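Local coordinates for protein 2-dehydropantoate 2-reductase (Enterococcus faecium, PDB 3WFI) that acts as an NAD(H)-dependent D-mandelate dehydrogenase of the ketopantoate reductase family, probably interconverting D-2-hydroxy acids and the matching 2-keto acids, at residues A4-G9 against D72-F77; F15-H20 against V53-P58; K187-G192 against T220-F225; L197-D202 against P259-D264. All coordinates share one frame; numbering follows the deposited sequence.

Interaction 1 (A4-G9 against D72-F77); sequences AIAGAG and DLIILF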
loop_
_atom_site.group_PDB
_atom_site.type_symbol
_atom_site.label_atom_id
_atom_site.label_comp_id
_atom_site.label_asym_id
_atom_site.label_seq_id
_atom_site.Cartn_x
_atom_site.Cartn_y
_atom_site.Cartn_z
ATOM N N ALA B 4 37.671 -13.232 -12.180
ATOM C CA ALA B 4 36.482 -13.953 -12.617
ATOM C C ALA B 4 35.443 -12.934 -13.070
ATOM O O ALA B 4 35.177 -11.944 -12.377
ATOM C CB ALA B 4 35.927 -14.819 -11.501
ATOM N N ILE B 5 34.866 -13.191 -14.240
ATOM C CA ILE B 5 33.767 -12.404 -14.774
ATOM C C ILE B 5 32.488 -13.194 -14.520
ATOM O O ILE B 5 32.219 -14.173 -15.209
ATOM C CB ILE B 5 33.935 -12.152 -16.281
ATOM C CG1 ILE B 5 35.308 -11.518 -16.585
ATOM C CG2 ILE B 5 32.816 -11.255 -16.810
ATOM C CD1 ILE B 5 35.510 -10.138 -16.020
ATOM N N ALA B 6 31.744 -12.792 -13.490
ATOM C CA ALA B 6 30.535 -13.510 -13.038
ATOM C C ALA B 6 29.349 -12.941 -13.787
ATOM O O ALA B 6 28.736 -11.954 -13.352
ATOM C CB ALA B 6 30.340 -13.351 -11.549
ATOM N N GLY B 7 29.066 -13.546 -14.940
ATOM C CA GLY B 7 28.085 -13.019 -15.889
ATOM C C GLY B 7 28.794 -12.595 -17.164
ATOM O O GLY B 7 29.278 -11.463 -17.274
ATOM N N ALA B 8 28.865 -13.505 -18.129
ATOM C CA ALA B 8 29.601 -13.257 -19.356
ATOM C C ALA B 8 28.681 -12.868 -20.508
ATOM O O ALA B 8 28.841 -13.357 -21.619
ATOM C CB ALA B 8 30.446 -14.473 -19.718
ATOM N N GLY B 9 27.714 -11.990 -20.234
ATOM C CA GLY B 9 26.879 -11.396 -21.275
ATOM C C GLY B 9 27.706 -10.395 -22.063
ATOM O O GLY B 9 28.934 -10.449 -22.034
ATOM N N ASP B 72 41.663 -13.261 -7.572
ATOM C CA ASP B 72 41.946 -12.030 -6.839
ATOM C C ASP B 72 40.766 -11.063 -6.929
ATOM O O ASP B 72 40.544 -10.251 -6.034
ATOM C CB ASP B 72 43.192 -11.332 -7.421
ATOM C CG ASP B 72 44.419 -12.232 -7.447
ATOM O OD1 ASP B 72 44.763 -12.809 -6.390
ATOM O OD2 ASP B 72 45.035 -12.353 -8.520
ATOM N N LEU B 73 40.015 -11.149 -8.018
ATOM C CA LEU B 73 38.945 -10.199 -8.264
ATOM C C LEU B 73 37.783 -10.863 -8.971
ATOM O O LEU B 73 37.972 -11.606 -9.933
ATOM C CB LEU B 73 39.466 -9.038 -9.108
ATOM C CG LEU B 73 38.454 -8.002 -9.621
ATOM C CD1 LEU B 73 37.889 -7.158 -8.489
ATOM C CD2 LEU B 73 39.138 -7.112 -10.647
ATOM N N ILE B 74 36.581 -10.587 -8.477
ATOM C CA ILE B 74 35.346 -10.965 -9.150
ATOM C C ILE B 74 34.651 -9.680 -9.597
ATOM O O ILE B 74 34.383 -8.787 -8.782
ATOM C CB ILE B 74 34.424 -11.768 -8.217
ATOM C CG1 ILE B 74 35.122 -13.023 -7.706
ATOM C CG2 ILE B 74 33.115 -12.136 -8.914
ATOM C CD1 ILE B 74 34.356 -13.739 -6.614
ATOM N N ILE B 75 34.349 -9.589 -10.885
ATOM C CA ILE B 75 33.525 -8.495 -11.412
ATOM C C ILE B 75 32.144 -9.055 -11.740
ATOM O O ILE B 75 32.007 -9.977 -12.544
ATOM C CB ILE B 75 34.146 -7.837 -12.663
ATOM C CG1 ILE B 75 35.628 -7.548 -12.429
ATOM C CG2 ILE B 75 33.400 -6.551 -13.016
ATOM C CD1 ILE B 75 36.332 -6.909 -13.611
ATOM N N LEU B 76 31.121 -8.492 -11.091
ATOM C CA LEU B 76 29.764 -9.018 -11.154
ATOM C C LEU B 76 28.950 -8.315 -12.230
ATOM O O LEU B 76 28.816 -7.087 -12.197
ATOM C CB LEU B 76 29.057 -8.814 -9.805
ATOM C CG LEU B 76 29.600 -9.579 -8.589
ATOM C CD1 LEU B 76 28.984 -9.009 -7.322
ATOM C CD2 LEU B 76 29.304 -11.058 -8.691
ATOM N N PHE B 77 28.409 -9.108 -13.154
ATOM C CA PHE B 77 27.467 -8.644 -14.178
ATOM C C PHE B 77 26.227 -9.543 -14.144
ATOM O O PHE B 77 25.842 -10.109 -15.167
ATOM C CB PHE B 77 28.080 -8.741 -15.582
ATOM C CG PHE B 77 29.262 -7.848 -15.794
ATOM C CD1 PHE B 77 29.078 -6.521 -16.135
ATOM C CD2 PHE B 77 30.554 -8.323 -15.624
ATOM C CE1 PHE B 77 30.161 -5.678 -16.309
ATOM C CE2 PHE B 77 31.647 -7.482 -15.805
ATOM C CZ PHE B 77 31.443 -6.162 -16.150
HETATM O O HOH W 1 26.158 -11.051 -17.771
#
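Phe77 has CG anti to its carbonyl carbon (chi1 -64°) and Ile5 has CG2 anti to its backbone N. Together these torsions bring Ile5 CG2 obliquely onto the ring, 3.9 Å from Phe77 CD2. The other branch of Ile5 runs alongside Ile75, both side chains pointing the same way, with 4.1 Å between Ile5 CD1 and Ile75 CD1. On the reverse face of the sheet, Ala6 CB touches two longer side chains, 3.8 Å from Leu76 CD2 and 4.0 Å from Ile74 CG2. Helix 80-90 covers that face. Backbone bonds alternate in parallel register: Ala4 N to Leu73 O, Ile75 N to Ala4 O, Ala6 N to Ile75 O and Phe77 N to Ala6 O. Strands 2-6 and 71-76 are thus neighbours in the sheet of a Rossmann fold, and Gly7 and Gly9 fit its GxGxxG motif just ahead of Ala10 and Met11, which bind NAD(+). Gly7 O lies 3.4 Å from Phe77 CB; at Gly7's phi of 114° a CB would jam against the preceding carbonyl O and strike Phe77 O. Direct contact ends there; a water accepts from Gly9 N (3.1 Å) and donates to Phe77 O (2.8 Å).

Interaction 2 (F15-H20 against V53-P58); sequences FGLMLH and VEAKLP
Val53 meets Leu17 at the start of this contact, methyl to methyl, with Val53 CG2 4.2 Å from Leu17 CD2. Glu54 points away from the helix. At Ala55 the direction reverses, and CB projects toward the helix, reaching Leu17 CD1 at 3.6 Å and His20 ND1 at 3.8 Å; it is oblique to the imidazole. Lys56 turns away again, at the centre of an inverse gamma turn, and its NZ forms a salt bridge with Glu54 OE2, weak as a hydrogen bond, on the outer side. That turn delivers Leu57, whose CD1 lies over one face of the His20 ring, 3.5 Å from the ring centroid and 21° off its normal: a CH-pi contact. With His20 CG anti to the backbone N (chi1 168°), the ring is carried toward the 53-58 segment, where its face meets this methyl. Strand 53-55 runs at 83° to helix segment 15-20, and the contact joins the Rossmann helix to the edge strand 52-55 of the small second sheet. No hydrogen bond spans the two segments, so their direct cohesion rests on dispersion and on the ring face, and the charged pair stays on the side turned away from the helix.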
loop_
_atom_site.group_PDB
_atom_site.type_symbol
_atom_site.label_atom_id
_atom_site.label_comp_id
_atom_site.label_asym_id
_atom_site.label_seq_id
_atom_site.Cartn_x
_atom_site.Cartn_y
_atom_site.Cartn_z
ATOM N N PHE B 15 34.524 -6.690 -20.857
ATOM C CA PHE B 15 35.486 -6.579 -19.757
ATOM C C PHE B 15 36.481 -7.739 -19.786
ATOM O O PHE B 15 37.684 -7.524 -19.701
ATOM C CB PHE B 15 34.779 -6.519 -18.398
ATOM C CG PHE B 15 34.352 -5.133 -17.988
ATOM C CD1 PHE B 15 33.435 -4.419 -18.751
ATOM C CD2 PHE B 15 34.834 -4.554 -16.820
ATOM C CE1 PHE B 15 33.034 -3.157 -18.388
ATOM C CE2 PHE B 15 34.434 -3.280 -16.443
ATOM C CZ PHE B 15 33.525 -2.584 -17.232
ATOM N N GLY B 16 35.976 -8.955 -19.951
ATOM C CA GLY B 16 36.809 -10.146 -20.039
ATOM C C GLY B 16 37.822 -10.082 -21.168
ATOM O O GLY B 16 39.011 -10.374 -20.975
ATOM N N LEU B 17 37.355 -9.693 -22.350
ATOM C CA LEU B 17 38.234 -9.554 -23.502
ATOM C C LEU B 17 39.308 -8.488 -23.290
ATOM O O LEU B 17 40.505 -8.736 -23.519
ATOM C CB LEU B 17 37.423 -9.207 -24.741
ATOM C CG LEU B 17 38.251 -9.179 -26.021
ATOM C CD1 LEU B 17 38.835 -10.554 -26.323
ATOM C CD2 LEU B 17 37.388 -8.688 -27.176
ATOM N N MET B 18 38.888 -7.306 -22.850
ATOM C CA MET B 18 39.819 -6.203 -22.686
ATOM C C MET B 18 40.855 -6.528 -21.599
ATOM O O MET B 18 42.052 -6.310 -21.793
ATOM C CB MET B 18 39.082 -4.909 -22.399
ATOM C CG MET B 18 38.293 -4.426 -23.604
ATOM S SD MET B 18 37.263 -3.004 -23.271
ATOM C CE MET B 18 38.465 -1.681 -23.235
ATOM N N LEU B 19 40.403 -7.101 -20.492
ATOM C CA LEU B 19 41.301 -7.512 -19.410
ATOM C C LEU B 19 42.295 -8.592 -19.835
ATOM O O LEU B 19 43.456 -8.580 -19.425
ATOM C CB LEU B 19 40.494 -8.003 -18.205
ATOM C CG LEU B 19 39.823 -6.876 -17.422
ATOM C CD1 LEU B 19 38.714 -7.421 -16.532
ATOM C CD2 LEU B 19 40.851 -6.103 -16.602
ATOM N N HIS B 20 41.818 -9.541 -20.624
ATOM C CA HIS B 20 42.647 -10.606 -21.166
ATOM C C HIS B 20 43.740 -10.051 -22.071
ATOM O O HIS B 20 44.919 -10.394 -21.906
ATOM C CB HIS B 20 41.781 -11.581 -21.952
ATOM C CG HIS B 20 42.571 -12.540 -22.776
ATOM N ND1 HIS B 20 42.744 -12.378 -24.134
ATOM C CD2 HIS B 20 43.256 -13.654 -22.439
ATOM C CE1 HIS B 20 43.489 -13.362 -24.600
ATOM N NE2 HIS B 20 43.812 -14.151 -23.592
ATOM N N VAL B 53 38.148 -10.307 -33.908
ATOM C CA VAL B 53 39.172 -10.812 -32.991
ATOM C C VAL B 53 38.632 -12.023 -32.253
ATOM O O VAL B 53 37.418 -12.229 -32.164
ATOM C CB VAL B 53 39.665 -9.761 -31.961
ATOM C CG1 VAL B 53 40.494 -8.687 -32.650
ATOM C CG2 VAL B 53 38.511 -9.145 -31.180
ATOM N N GLU B 54 39.546 -12.838 -31.742
ATOM C CA GLU B 54 39.157 -13.951 -30.886
ATOM C C GLU B 54 40.122 -14.147 -29.736
ATOM O O GLU B 54 41.294 -13.759 -29.789
ATOM C CB GLU B 54 39.003 -15.257 -31.670
ATOM C CG GLU B 54 40.282 -16.057 -31.806
ATOM C CD GLU B 54 40.138 -17.308 -32.661
ATOM O OE1 GLU B 54 39.141 -17.445 -33.405
ATOM O OE2 GLU B 54 41.047 -18.154 -32.594
ATOM N N ALA B 55 39.608 -14.795 -28.704
ATOM C CA ALA B 55 40.376 -15.058 -27.511
ATOM C C ALA B 55 39.862 -16.355 -26.905
ATOM O O ALA B 55 38.653 -16.527 -26.739
ATOM C CB ALA B 55 40.225 -13.896 -26.545
ATOM N N LYS B 56 40.772 -17.279 -26.617
ATOM C CA LYS B 56 40.384 -18.548 -26.017
ATOM C C LYS B 56 40.305 -18.354 -24.495
ATOM O O LYS B 56 41.178 -18.779 -23.738
ATOM C CB LYS B 56 41.316 -19.682 -26.450
ATOM C CG LYS B 56 41.341 -19.851 -27.964
ATOM C CD LYS B 56 40.110 -20.600 -28.449
ATOM C CE LYS B 56 39.777 -20.263 -29.896
ATOM N NZ LYS B 56 40.654 -20.968 -30.873
ATOM N N LEU B 57 39.245 -17.674 -24.076
ATOM C CA LEU B 57 39.047 -17.330 -22.676
ATOM C C LEU B 57 38.552 -18.563 -21.958
ATOM O O LEU B 57 37.629 -19.223 -22.435
ATOM C CB LEU B 57 38.028 -16.202 -22.521
ATOM C CG LEU B 57 38.469 -14.742 -22.636
ATOM C CD1 LEU B 57 39.936 -14.558 -22.980
ATOM C CD2 LEU B 57 37.592 -13.956 -23.588
ATOM N N PRO B 58 39.179 -18.898 -20.822
ATOM C CA PRO B 58 38.603 -19.921 -19.969
ATOM C C PRO B 58 37.146 -19.575 -19.606
ATOM O O PRO B 58 36.838 -18.434 -19.299
ATOM C CB PRO B 58 39.491 -19.878 -18.723
ATOM C CG PRO B 58 40.780 -19.311 -19.181
ATOM C CD PRO B 58 40.465 -18.392 -20.311
#

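Interaction 3 (K187-G192 against T220-F225); sequences KACVNG and TIVNEF
Phe225 presents its ring to the backbone of helix 180-191, and the tight part of the contact gathers round it. Cys189 CA stands over one ring face, 4.3 Å from the centroid and 18° off the normal. Its sulfur comes in from closer to the ring's root, SG lying anti to the carbonyl carbon (chi1 -72°): Cys189 SG touches Phe225 CB at 3.5 Å and meets the ring obliquely, 4.4 Å from its centroid, a Cys sulfur-aromatic contact. At the far end of the ring, Phe225 CE2 is 3.4 Å from Ala188 O and also touches Ala188 CB, while Phe225 CZ approaches Gly192 CA at 3.9 Å. Gly192 has no side chain to intervene there, and its carbonyl O also receives Ile221 CG2 at 3.6 Å. Packing is looser where Val222 CG2 meets Cys189 CB at 4.1 Å, a region also lined by Val241 of helix 238-246. On the solvent side, exposed Lys187 takes no part in the contact and instead gives its NZ to Asn191 OD1, one turn along its own helix, at 3.1 Å. The helix segments run in roughly opposite directions at 140° without a hydrogen bond between them. Such apolar helix-to-helix packing builds the all-helical C-terminal domain of the ketopantoate reductases, which resembles the C-terminal domain of 6-phosphogluconate dehydrogenase.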
loop_
_atom_site.group_PDB
_atom_site.type_symbol
_atom_site.label_atom_id
_atom_site.label_comp_id
_atom_site.label_asym_id
_atom_site.label_seq_id
_atom_site.Cartn_x
_atom_site.Cartn_y
_atom_site.Cartn_z
ATOM N N LYS B 187 19.318 7.113 -7.113
ATOM C CA LYS B 187 18.636 6.352 -8.145
ATOM C C LYS B 187 17.636 5.336 -7.545
ATOM O O LYS B 187 16.554 5.126 -8.088
ATOM C CB LYS B 187 19.658 5.644 -9.037
ATOM C CG LYS B 187 19.065 4.697 -10.076
ATOM C CD LYS B 187 18.058 5.398 -10.978
ATOM C CE LYS B 187 17.570 4.479 -12.095
ATOM N NZ LYS B 187 16.224 4.896 -12.596
ATOM N N ALA B 188 18.013 4.666 -6.463
ATOM C CA ALA B 188 17.122 3.651 -5.872
ATOM C C ALA B 188 15.844 4.271 -5.323
ATOM O O ALA B 188 14.788 3.616 -5.324
ATOM C CB ALA B 188 17.839 2.850 -4.789
ATOM N N CYS B 189 15.937 5.526 -4.866
ATOM C CA CYS B 189 14.754 6.265 -4.429
ATOM C C CYS B 189 13.763 6.430 -5.597
ATOM O O CYS B 189 12.562 6.214 -5.439
ATOM C CB CYS B 189 15.140 7.632 -3.832
ATOM S SG CYS B 189 15.934 7.543 -2.200
ATOM N N VAL B 190 14.270 6.768 -6.779
ATOM C CA VAL B 190 13.427 6.798 -7.985
ATOM C C VAL B 190 12.826 5.417 -8.258
ATOM O O VAL B 190 11.637 5.293 -8.555
ATOM C CB VAL B 190 14.216 7.261 -9.235
ATOM C CG1 VAL B 190 13.304 7.295 -10.451
ATOM C CG2 VAL B 190 14.870 8.618 -8.999
ATOM N N ASN B 191 13.650 4.377 -8.148
ATOM C CA ASN B 191 13.199 3.011 -8.430
ATOM C C ASN B 191 12.249 2.488 -7.352
ATOM O O ASN B 191 11.402 1.648 -7.636
ATOM C CB ASN B 191 14.372 2.057 -8.595
ATOM C CG ASN B 191 15.183 2.346 -9.845
ATOM O OD1 ASN B 191 14.691 2.948 -10.808
ATOM N ND2 ASN B 191 16.440 1.954 -9.818
ATOM N N GLY B 192 12.384 3.015 -6.138
ATOM C CA GLY B 192 11.521 2.651 -5.030
ATOM C C GLY B 192 10.229 3.441 -4.902
ATOM O O GLY B 192 9.453 3.200 -3.976
ATOM N N THR B 220 7.415 10.204 1.838
ATOM C CA THR B 220 7.494 9.245 2.929
ATOM C C THR B 220 8.484 8.132 2.591
ATOM O O THR B 220 9.303 7.745 3.436
ATOM C CB THR B 220 6.102 8.651 3.250
ATOM O OG1 THR B 220 5.191 9.709 3.561
ATOM C CG2 THR B 220 6.158 7.709 4.431
ATOM N N ILE B 221 8.405 7.608 1.373
ATOM C CA ILE B 221 9.304 6.529 0.956
ATOM C C ILE B 221 10.759 7.000 0.932
ATOM O O ILE B 221 11.653 6.311 1.443
ATOM C CB ILE B 221 8.894 5.923 -0.405
ATOM C CG1 ILE B 221 7.597 5.147 -0.255
ATOM C CG2 ILE B 221 9.986 4.997 -0.947
ATOM C CD1 ILE B 221 6.845 4.947 -1.564
ATOM N N VAL B 222 11.002 8.182 0.371
ATOM C CA VAL B 222 12.368 8.697 0.276
ATOM C C VAL B 222 12.968 8.888 1.676
ATOM O O VAL B 222 14.146 8.619 1.899
ATOM C CB VAL B 222 12.429 10.007 -0.535
ATOM C CG1 VAL B 222 13.792 10.659 -0.414
ATOM C CG2 VAL B 222 12.112 9.740 -1.995
ATOM N N ASN B 223 12.143 9.313 2.632
ATOM C CA ASN B 223 12.625 9.454 4.005
ATOM C C ASN B 223 13.034 8.146 4.632
ATOM O O ASN B 223 13.988 8.096 5.397
ATOM C CB ASN B 223 11.615 10.196 4.873
ATOM C CG ASN B 223 11.854 11.671 4.854
ATOM O OD1 ASN B 223 12.785 12.160 5.490
ATOM N ND2 ASN B 223 11.023 12.394 4.137
ATOM N N GLU B 224 12.334 7.071 4.288
ATOM C CA GLU B 224 12.722 5.744 4.747
ATOM C C GLU B 224 14.078 5.337 4.153
ATOM O O GLU B 224 14.972 4.902 4.881
ATOM C CB GLU B 224 11.638 4.700 4.412
ATOM C CG GLU B 224 10.327 4.933 5.144
ATOM C CD GLU B 224 9.280 3.861 4.902
ATOM O OE1 GLU B 224 9.551 2.906 4.142
ATOM O OE2 GLU B 224 8.166 4.002 5.451
ATOM N N PHE B 225 14.231 5.482 2.843
ATOM C CA PHE B 225 15.532 5.260 2.180
ATOM C C PHE B 225 16.653 6.064 2.863
ATOM O O PHE B 225 17.743 5.546 3.128
ATOM C CB PHE B 225 15.459 5.658 0.692
ATOM C CG PHE B 225 14.927 4.579 -0.223
ATOM C CD1 PHE B 225 13.591 4.204 -0.197
ATOM C CD2 PHE B 225 15.774 3.958 -1.159
ATOM C CE1 PHE B 225 13.101 3.232 -1.064
ATOM C CE2 PHE B 225 15.292 2.986 -2.023
ATOM C CZ PHE B 225 13.950 2.632 -1.981
#

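Interaction 4 (L197-D202 against P259-D264); sequences LCTILD and PSMYQD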
loop_
_atom_site.group_PDB
_atom_site.type_symbol
_atom_site.label_atom_id
_atom_site.label_comp_id
_atom_site.label_asym_id
_atom_site.label_seq_id
_atom_site.Cartn_x
_atom_site.Cartn_y
_atom_site.Cartn_z
ATOM N N LEU B 197 4.521 2.308 -7.138
ATOM C CA LEU B 197 3.295 3.117 -7.136
ATOM C C LEU B 197 2.555 3.039 -8.454
ATOM O O LEU B 197 1.330 2.888 -8.473
ATOM C CB LEU B 197 3.598 4.585 -6.777
ATOM C CG LEU B 197 4.136 4.816 -5.370
ATOM C CD1 LEU B 197 4.572 6.257 -5.188
ATOM C CD2 LEU B 197 3.127 4.413 -4.285
ATOM N N CYS B 198 3.286 3.105 -9.573
ATOM C CA CYS B 198 2.633 3.019 -10.895
ATOM C C CYS B 198 2.062 1.631 -11.123
ATOM O O CYS B 198 0.969 1.484 -11.677
ATOM C CB CYS B 198 3.613 3.337 -12.017
ATOM S SG CYS B 198 4.046 5.067 -12.106
ATOM N N THR B 199 2.812 0.621 -10.682
ATOM C CA THR B 199 2.393 -0.766 -10.812
ATOM C C THR B 199 1.106 -1.036 -10.040
ATOM O O THR B 199 0.160 -1.614 -10.583
ATOM C CB THR B 199 3.504 -1.718 -10.343
ATOM O OG1 THR B 199 4.642 -1.561 -11.201
ATOM C CG2 THR B 199 3.038 -3.159 -10.404
ATOM N N ILE B 200 1.039 -0.558 -8.806
ATOM C CA ILE B 200 -0.149 -0.780 -7.977
ATOM C C ILE B 200 -1.351 0.077 -8.399
ATOM O O ILE B 200 -2.472 -0.414 -8.415
ATOM C CB ILE B 200 0.152 -0.547 -6.477
ATOM C CG1 ILE B 200 1.133 -1.593 -5.987
ATOM C CG2 ILE B 200 -1.107 -0.647 -5.639
ATOM C CD1 ILE B 200 0.571 -2.986 -5.982
ATOM N N LEU B 201 -1.120 1.336 -8.730
ATOM C CA LEU B 201 -2.230 2.245 -9.087
ATOM C C LEU B 201 -2.680 2.138 -10.546
ATOM O O LEU B 201 -3.735 2.674 -10.909
ATOM C CB LEU B 201 -1.859 3.686 -8.752
ATOM C CG LEU B 201 -1.723 3.981 -7.259
ATOM C CD1 LEU B 201 -1.000 5.298 -7.007
ATOM C CD2 LEU B 201 -3.096 3.980 -6.598
ATOM N N ASP B 202 -1.898 1.439 -11.365
ATOM C CA ASP B 202 -2.173 1.272 -12.796
ATOM C C ASP B 202 -2.165 2.609 -13.527
ATOM O O ASP B 202 -3.160 3.008 -14.148
ATOM C CB ASP B 202 -3.490 0.516 -13.039
ATOM C CG ASP B 202 -3.634 0.052 -14.489
ATOM O OD1 ASP B 202 -2.609 -0.063 -15.189
ATOM O OD2 ASP B 202 -4.768 -0.184 -14.939
ATOM N N PRO B 259 6.786 2.735 -15.970
ATOM C CA PRO B 259 8.129 2.334 -15.526
ATOM C C PRO B 259 8.389 0.838 -15.692
ATOM O O PRO B 259 7.445 0.065 -15.838
ATOM C CB PRO B 259 8.151 2.752 -14.046
ATOM C CG PRO B 259 6.725 2.777 -13.625
ATOM C CD PRO B 259 5.938 3.179 -14.847
ATOM N N SER B 260 9.660 0.442 -15.652
ATOM C CA SER B 260 10.061 -0.952 -15.919
ATOM C C SER B 260 9.281 -1.996 -15.100
ATOM O O SER B 260 8.927 -3.056 -15.622
ATOM C CB SER B 260 11.558 -1.144 -15.688
ATOM O OG SER B 260 11.894 -1.068 -14.315
ATOM N N MET B 261 9.000 -1.703 -13.830
ATOM C CA MET B 261 8.264 -2.662 -12.975
ATOM C C MET B 261 6.853 -2.904 -13.485
ATOM O O MET B 261 6.355 -4.031 -13.442
ATOM C CB MET B 261 8.214 -2.194 -11.514
ATOM C CG MET B 261 7.558 -3.225 -10.580
ATOM S SD MET B 261 7.736 -2.813 -8.841
ATOM C CE MET B 261 9.517 -2.901 -8.638
ATOM N N TYR B 262 6.213 -1.842 -13.964
ATOM C CA TYR B 262 4.906 -1.943 -14.602
ATOM C C TYR B 262 4.988 -2.816 -15.863
ATOM O O TYR B 262 4.123 -3.654 -16.094
ATOM C CB TYR B 262 4.378 -0.542 -14.939
ATOM C CG TYR B 262 2.992 -0.513 -15.531
ATOM C CD1 TYR B 262 1.900 -0.168 -14.754
ATOM C CD2 TYR B 262 2.770 -0.811 -16.875
ATOM C CE1 TYR B 262 0.627 -0.136 -15.290
ATOM C CE2 TYR B 262 1.504 -0.781 -17.420
ATOM C CZ TYR B 262 0.435 -0.448 -16.619
ATOM O OH TYR B 262 -0.834 -0.424 -17.130
ATOM N N GLN B 263 6.030 -2.607 -16.668
ATOM C CA GLN B 263 6.272 -3.427 -17.862
ATOM C C GLN B 263 6.466 -4.890 -17.488
ATOM O O GLN B 263 5.886 -5.768 -18.109
ATOM C CB GLN B 263 7.491 -2.912 -18.639
ATOM C CG GLN B 263 7.300 -1.493 -19.133
ATOM C CD GLN B 263 8.420 -0.994 -20.008
ATOM O OE1 GLN B 263 9.445 -1.659 -20.188
ATOM N NE2 GLN B 263 8.227 0.193 -20.565
ATOM N N ASP B 264 7.266 -5.151 -16.460
ATOM C CA ASP B 264 7.493 -6.523 -16.005
ATOM C C ASP B 264 6.186 -7.218 -15.613
ATOM O O ASP B 264 5.863 -8.292 -16.109
ATOM C CB ASP B 264 8.439 -6.552 -14.803
ATOM C CG ASP B 264 9.887 -6.230 -15.169
ATOM O OD1 ASP B 264 10.240 -6.258 -16.378
ATOM O OD2 ASP B 264 10.679 -5.983 -14.221
#
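Tyr262 and Asp202 provide the polar link between helices 194-201 and 260-267, two members of the helical C-terminal domain whose short segments run at 42° to one another. Tyr262 OH donates to Asp202 OD1 at 2.7 Å. The ring and carboxylate are nearly coplanar, 13° apart, and OD1 lies in the ring plane at its edge. Asp202 is the first residue beyond its helix, where phi turns positive, and CG anti to the backbone N swings the carboxylate back toward the tyrosine.

Around the Thr199 hydroxyl the approach is close but without a bond across the contact. Thr199 OG1 is 3.2 Å from Tyr262 N, but the angle is poor; that hydroxyl is hydrogen-bonded to Asn195 O, and Asn195 OD1 in turn accepts from Met261 N. Met261 CG passes 3.4 Å from Thr199 OG1, the two side chains crossing at about a right angle, and the methionine chain leads on toward Thr272 and Ile277, near the NAD(+)-binding Glu273.

As a separate edge contact, Cys198 O sits at the rim of the Tyr262 ring, 3.6 Å from Tyr262 CD1. The apolar contact is Cys198 CB on Pro259 CG, at 3.5 Å, with Pro259 in the N-cap position of its helix. The other side of helix 194-201 meets the second subunit, where Leu201 O is hydrogen-bonded to Lys305 NZ of that neighbouring chain.

How the interactions relate
Interactions 1 and 2 belong to the Rossmann domain, with interaction 2 nested inside the loop that interaction 1 closes, and they touch: Phe77 CZ is 3.6 Å from Phe15 CG. Interactions 3 and 4 share the C-terminal domain, their segments alternating along the chain and their centres about 15 Å apart. The centres of interactions 2 and 3 lie about 39 Å apart. Backbone bonding dominates interaction 1, the strand pairing nearest the chain's centre. Interactions 2 and 3 rely on methyls, sulfur and ring faces, interaction 3 being wholly buried. Interaction 2 lies outermost, with partly exposed Val53 and His20 at its margin. Interaction 4, with exposed Asp202, adds a side-chain hydrogen bond and borders the second subunit.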